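Local coordinates for protein 2-oxoadipate dioxygenase/decarboxylase (Pseudomonas putida, PDB 6W1G) that catalyses the iron(II)-dependent decarboxylation and hydroxylation of 2-oxoadipate to D-2-hydroxyglutarate in a D-lysine catabolic pathway, at residues Met23-Gln26 with Leu30-Thr33; Ala236-Met241 with Arg265-Lys270. One frame throughout, in Å; residues are numbered along the deposited sequence. Where two conformers were deposited one is given.

From the N terminus, helix 9-27 gives way at once to helix 29-48, and contact 1 closes this short connection by pairing Tyr-24 and Lys-25 with Tyr-31 and Gly-32. Contact 2 opens only some two hundred residues later, so the two follow in series, neither nesting nor crossing. It closes a mostly irregular excursion, joining segment 236-241 to the first strand of the antiparallel pair 264-275 and 288-298. The centres of the two contacts lie about 16 Å apart. Helix 29-48 links them, since it supplies Tyr-31 and Gly-32 to contact 1 and, further along, Leu-37, which touches Met-241 of contact 2. Each places an aromatic side chain about 10 Å from the bound nickel ion.

Contact 1: Met23-Gln26 with Leu30-Thr33; sequences MYKQ and LYGT
The junction between helix 9-27 and helix 29-48 is held by a T-shaped aromatic pair, Tyr-24 of the first helix and Tyr-31 of the second. The edge of Tyr-24 is directed at one face of Tyr-31, with planes at 72° and centroids 4.9 Å apart. CD2 of Tyr-24 sits above that face, toward its rim, and comes to 3.4 Å from CG of Tyr-31. In both tyrosines chi1 is near 180° (-174° in Tyr-24, 168° in Tyr-31), and the CB of each points toward the other segment, which lets the rings meet.

This junction of two consecutive helices lies beside the metal site of the dioxygenase: both tyrosines touch Leu-227 on strand 226-229, and the side chain of Tyr-24 is about 5 Å from that of the iron ligand His-226. At the edge of the Tyr-31 ring, in its plane, lies CB of Lys-25, 3.8 Å from CD2 of Tyr-31, while the phenol OH of Tyr-31 is hydrogen-bonded to Ser-21. With an alanine at Tyr-31, the edge of Tyr-24 would probably lose the face it packs on and Ser-21 its phenol partner. The extended Lys-25 chain runs over Gly-32, its CG 3.9 Å from Gly-32 CA, and a water bridges Lys-25 NZ to Gly-32 O.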
loop_
_atom_site.group_PDB
_atom_site.type_symbol
_atom_site.label_atom_id
_atom_site.label_comp_id
_atom_site.label_asym_id
_atom_site.label_seq_id
_atom_site.Cartn_x
_atom_site.Cartn_y
_atom_site.Cartn_z
ATOM N N MET A 23 -14.425 -11.437 1.477
ATOM C CA MET A 23 -15.406 -10.998 0.492
ATOM C C MET A 23 -14.812 -11.029 -0.908
ATOM O O MET A 23 -15.436 -11.540 -1.858
ATOM C CB MET A 23 -15.865 -9.573 0.819
ATOM C CG MET A 23 -16.775 -8.973 -0.231
ATOM S SD MET A 23 -17.398 -7.334 0.155
ATOM C CE MET A 23 -15.955 -6.358 -0.257
ATOM N N TYR A 24 -13.603 -10.495 -1.058
ATOM C CA TYR A 24 -12.950 -10.440 -2.352
ATOM C C TYR A 24 -12.674 -11.844 -2.884
ATOM O O TYR A 24 -12.821 -12.098 -4.081
ATOM C CB TYR A 24 -11.684 -9.569 -2.251
ATOM C CG TYR A 24 -10.997 -9.322 -3.561
ATOM C CD1 TYR A 24 -11.594 -8.555 -4.567
ATOM C CD2 TYR A 24 -9.765 -9.853 -3.807
ATOM C CE1 TYR A 24 -10.952 -8.329 -5.754
ATOM C CE2 TYR A 24 -9.133 -9.656 -5.017
ATOM C CZ TYR A 24 -9.725 -8.893 -5.983
ATOM O OH TYR A 24 -9.075 -8.688 -7.158
ATOM N N LYS A 25 -12.279 -12.752 -2.005
ATOM C CA LYS A 25 -12.018 -14.123 -2.434
ATOM C C LYS A 25 -13.281 -14.763 -2.991
ATOM O O LYS A 25 -13.208 -15.503 -3.961
ATOM C CB LYS A 25 -11.455 -14.903 -1.264
ATOM C CG LYS A 25 -11.103 -16.336 -1.622
ATOM C CD LYS A 25 -10.483 -17.069 -0.447
ATOM C CE LYS A 25 -10.444 -18.566 -0.717
ATOM N NZ LYS A 25 -9.657 -19.359 0.273
ATOM N N GLN A 26 -14.436 -14.495 -2.399
ATOM C CA GLN A 26 -15.698 -14.994 -2.928
ATOM C C GLN A 26 -15.987 -14.387 -4.303
ATOM O O GLN A 26 -16.463 -15.083 -5.207
ATOM C CB GLN A 26 -16.790 -14.697 -1.900
ATOM C CG GLN A 26 -18.194 -14.945 -2.412
ATOM C CD GLN A 26 -18.821 -13.713 -3.094
ATOM O OE1 GLN A 26 -19.329 -13.800 -4.213
ATOM N NE2 GLN A 26 -18.777 -12.557 -2.406
ATOM N N LEU A 30 -9.588 -16.499 -8.112
ATOM C CA LEU A 30 -8.141 -16.575 -8.349
ATOM C C LEU A 30 -7.341 -15.820 -7.314
ATOM O O LEU A 30 -6.151 -16.113 -7.146
ATOM C CB LEU A 30 -7.832 -16.142 -9.797
ATOM C CG LEU A 30 -8.079 -17.218 -10.871
ATOM C CD1 LEU A 30 -8.066 -16.648 -12.284
ATOM C CD2 LEU A 30 -7.090 -18.401 -10.797
ATOM N N TYR A 31 -7.960 -14.882 -6.582
ATOM C CA TYR A 31 -7.298 -14.276 -5.432
ATOM C C TYR A 31 -7.036 -15.313 -4.347
ATOM O O TYR A 31 -5.975 -15.321 -3.725
ATOM C CB TYR A 31 -8.122 -13.106 -4.919
ATOM C CG TYR A 31 -7.683 -12.585 -3.589
ATOM C CD1 TYR A 31 -6.598 -11.733 -3.459
ATOM C CD2 TYR A 31 -8.398 -12.907 -2.456
ATOM C CE1 TYR A 31 -6.267 -11.204 -2.219
ATOM C CE2 TYR A 31 -8.075 -12.412 -1.229
ATOM C CZ TYR A 31 -7.009 -11.545 -1.101
ATOM O OH TYR A 31 -6.639 -11.048 0.136
ATOM N N GLY A 32 -7.984 -16.216 -4.100
ATOM C CA GLY A 32 -7.710 -17.310 -3.196
ATOM C C GLY A 32 -6.563 -18.198 -3.652
ATOM O O GLY A 32 -5.733 -18.631 -2.835
ATOM N N THR A 33 -6.509 -18.499 -4.959
ATOM C CA THR A 33 -5.372 -19.230 -5.511
ATOM C C THR A 33 -4.073 -18.487 -5.245
ATOM O O THR A 33 -3.079 -19.102 -4.835
ATOM C CB THR A 33 -5.626 -19.407 -6.999
ATOM O OG1 THR A 33 -6.904 -20.026 -7.173
ATOM C CG2 THR A 33 -4.545 -20.258 -7.611
HETATM O O HOH W 1 -6.835 -19.026 -0.274
#

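Contact 2: Ala236-Met241 with Arg265-Lys270; sequences AIQLGM and RQTSFK
Met-241 and Phe-269 make the close part of this contact between segment 236-241 and strand 264-275. The thioether methyl does the touching: CE of Met-241 comes to 3.5 Å from CD1 of Phe-269 and to 4.0 Å from CE1 of the same ring, approaching obliquely. The methionine chain is extended as far as the sulfur and then bends (chi3 83°), which turns its methyl toward the ring, and the two side chains cross at about a right angle. Both residues are buried, and the contact is purely apolar.

Toward the start of the strand the fit is looser. Gln-238, partly exposed, reaches across with its far end, and in the conformer given its NE2 stands 3.8 Å from the methyl CG2 of Thr-267, while its CG is 4.2 Å from that same methyl. A second conformer of Gln-238 was modelled, so this approach is not fixed, and no hydrogen bond joins the two segments. Thr-267 turns its hydroxyl to another partner, OG1 being hydrogen-bonded to the backbone O of Lys-249.

Phe-269 also touches Ile-246, and its side chain is about 6 Å from that of Glu-294, an iron ligand on the neighbouring strand 288-298. Strand 264-275 pairs antiparallel with that strand, through backbone bonds of Thr-267 with Ile-295 and of Phe-269 with Gly-293. Met-241 packs on Leu-37 of helix 29-48 and Ala-236 on Ile-41, so that segment 236-241 lies between that helix and the pair of strands 264-275 and 288-298.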
loop_
_atom_site.group_PDB
_atom_site.type_symbol
_atom_site.label_atom_id
_atom_site.label_comp_id
_atom_site.label_asym_id
_atom_site.label_seq_id
_atom_site.Cartn_x
_atom_site.Cartn_y
_atom_site.Cartn_z
ATOM N N ALA A 236 10.064 -15.487 -7.109
ATOM C CA ALA A 236 9.583 -16.834 -6.893
ATOM C C ALA A 236 8.100 -16.935 -7.189
ATOM O O ALA A 236 7.646 -17.923 -7.779
ATOM C CB ALA A 236 9.902 -17.297 -5.480
ATOM N N ILE A 237 7.314 -15.946 -6.778
ATOM C CA ILE A 237 5.897 -16.090 -7.048
ATOM C C ILE A 237 5.645 -16.025 -8.557
ATOM O O ILE A 237 4.776 -16.723 -9.061
ATOM C CB ILE A 237 5.059 -15.102 -6.216
ATOM C CG1 ILE A 237 3.699 -15.731 -6.012
ATOM C CG2 ILE A 237 5.094 -13.767 -6.851
ATOM C CD1 ILE A 237 2.996 -15.164 -4.867
ATOM N N GLN A 238 6.372 -15.169 -9.286
ATOM C CA GLN A 238 6.189 -15.082 -10.738
ATOM C C GLN A 238 6.459 -16.420 -11.408
ATOM O O GLN A 238 5.788 -16.753 -12.384
ATOM C CB GLN A 238 7.087 -14.013 -11.350
ATOM C CG GLN A 238 6.563 -12.617 -11.211
ATOM C CD GLN A 238 7.336 -11.644 -12.063
ATOM O OE1 GLN A 238 8.514 -11.393 -11.826
ATOM N NE2 GLN A 238 6.687 -11.110 -13.080
ATOM N N LEU A 239 7.409 -17.193 -10.884
ATOM C CA LEU A 239 7.707 -18.496 -11.433
ATOM C C LEU A 239 6.603 -19.514 -11.152
ATOM O O LEU A 239 6.493 -20.515 -11.864
ATOM C CB LEU A 239 9.013 -19.086 -10.924
ATOM C CG LEU A 239 10.258 -18.553 -11.555
ATOM C CD1 LEU A 239 11.483 -19.131 -10.815
ATOM C CD2 LEU A 239 10.346 -18.929 -13.026
ATOM N N GLY A 240 5.836 -19.325 -10.094
ATOM C CA GLY A 240 4.722 -20.210 -9.793
ATOM C C GLY A 240 3.359 -19.817 -10.366
ATOM O O GLY A 240 2.483 -20.700 -10.435
ATOM N N MET A 241 3.196 -18.553 -10.863
ATOM C CA MET A 241 1.904 -17.963 -11.282
ATOM C C MET A 241 1.332 -18.424 -12.645
ATOM O O MET A 241 0.100 -18.651 -12.744
ATOM C CB MET A 241 1.959 -16.438 -11.272
ATOM C CG MET A 241 1.790 -15.819 -9.914
ATOM S SD MET A 241 2.233 -14.111 -9.726
ATOM C CE MET A 241 0.765 -13.333 -10.309
ATOM N N ARG A 265 8.300 -3.983 -4.872
ATOM C CA ARG A 265 8.201 -4.504 -6.219
ATOM C C ARG A 265 6.795 -5.033 -6.407
ATOM O O ARG A 265 6.189 -5.543 -5.456
ATOM C CB ARG A 265 9.174 -5.630 -6.441
ATOM C CG ARG A 265 10.621 -5.245 -6.188
ATOM C CD ARG A 265 11.603 -6.374 -6.514
ATOM N NE ARG A 265 11.784 -6.456 -7.958
ATOM C CZ ARG A 265 12.132 -7.542 -8.637
ATOM N NH1 ARG A 265 12.337 -8.684 -8.015
ATOM N NH2 ARG A 265 12.284 -7.464 -9.962
ATOM N N GLN A 266 6.234 -4.867 -7.611
ATOM C CA GLN A 266 4.859 -5.293 -7.845
ATOM C C GLN A 266 4.645 -5.719 -9.299
ATOM O O GLN A 266 5.334 -5.246 -10.218
ATOM C CB GLN A 266 3.852 -4.193 -7.529
ATOM C CG GLN A 266 4.006 -2.968 -8.393
ATOM C CD GLN A 266 3.143 -1.752 -8.001
ATOM O OE1 GLN A 266 2.895 -1.452 -6.810
ATOM N NE2 GLN A 266 2.711 -1.027 -9.021
ATOM N N THR A 267 3.691 -6.622 -9.496
ATOM C CA THR A 267 3.241 -6.930 -10.855
ATOM C C THR A 267 1.764 -7.299 -10.767
ATOM O O THR A 267 1.186 -7.404 -9.681
ATOM C CB THR A 267 4.113 -7.975 -11.588
ATOM O OG1 THR A 267 3.722 -8.012 -12.958
ATOM C CG2 THR A 267 4.012 -9.318 -10.976
ATOM N N SER A 268 1.149 -7.455 -11.924
ATOM C CA SER A 268 -0.295 -7.575 -12.056
ATOM C C SER A 268 -0.655 -8.750 -12.954
ATOM O O SER A 268 0.188 -9.306 -13.678
ATOM C CB SER A 268 -0.919 -6.267 -12.625
ATOM O OG SER A 268 -0.420 -6.062 -13.941
ATOM N N PHE A 269 -1.929 -9.123 -12.869
ATOM C CA PHE A 269 -2.449 -10.225 -13.684
ATOM C C PHE A 269 -3.941 -10.027 -13.859
ATOM O O PHE A 269 -4.602 -9.344 -13.070
ATOM C CB PHE A 269 -2.159 -11.563 -13.003
ATOM C CG PHE A 269 -2.727 -11.724 -11.624
ATOM C CD1 PHE A 269 -2.028 -11.295 -10.497
ATOM C CD2 PHE A 269 -3.968 -12.317 -11.438
ATOM C CE1 PHE A 269 -2.570 -11.444 -9.246
ATOM C CE2 PHE A 269 -4.499 -12.471 -10.197
ATOM C CZ PHE A 269 -3.793 -12.043 -9.092
ATOM N N LYS A 270 -4.492 -10.695 -14.833
ATOM C CA LYS A 270 -5.927 -10.683 -15.029
ATOM C C LYS A 270 -6.539 -11.697 -14.078
ATOM O O LYS A 270 -6.181 -12.872 -14.089
ATOM C CB LYS A 270 -6.285 -11.035 -16.470
ATOM C CG LYS A 270 -7.794 -10.904 -16.747
ATOM C CD LYS A 270 -8.166 -11.065 -18.210
ATOM C CE LYS A 270 -9.675 -10.997 -18.463
ATOM N NZ LYS A 270 -9.952 -11.186 -19.897
#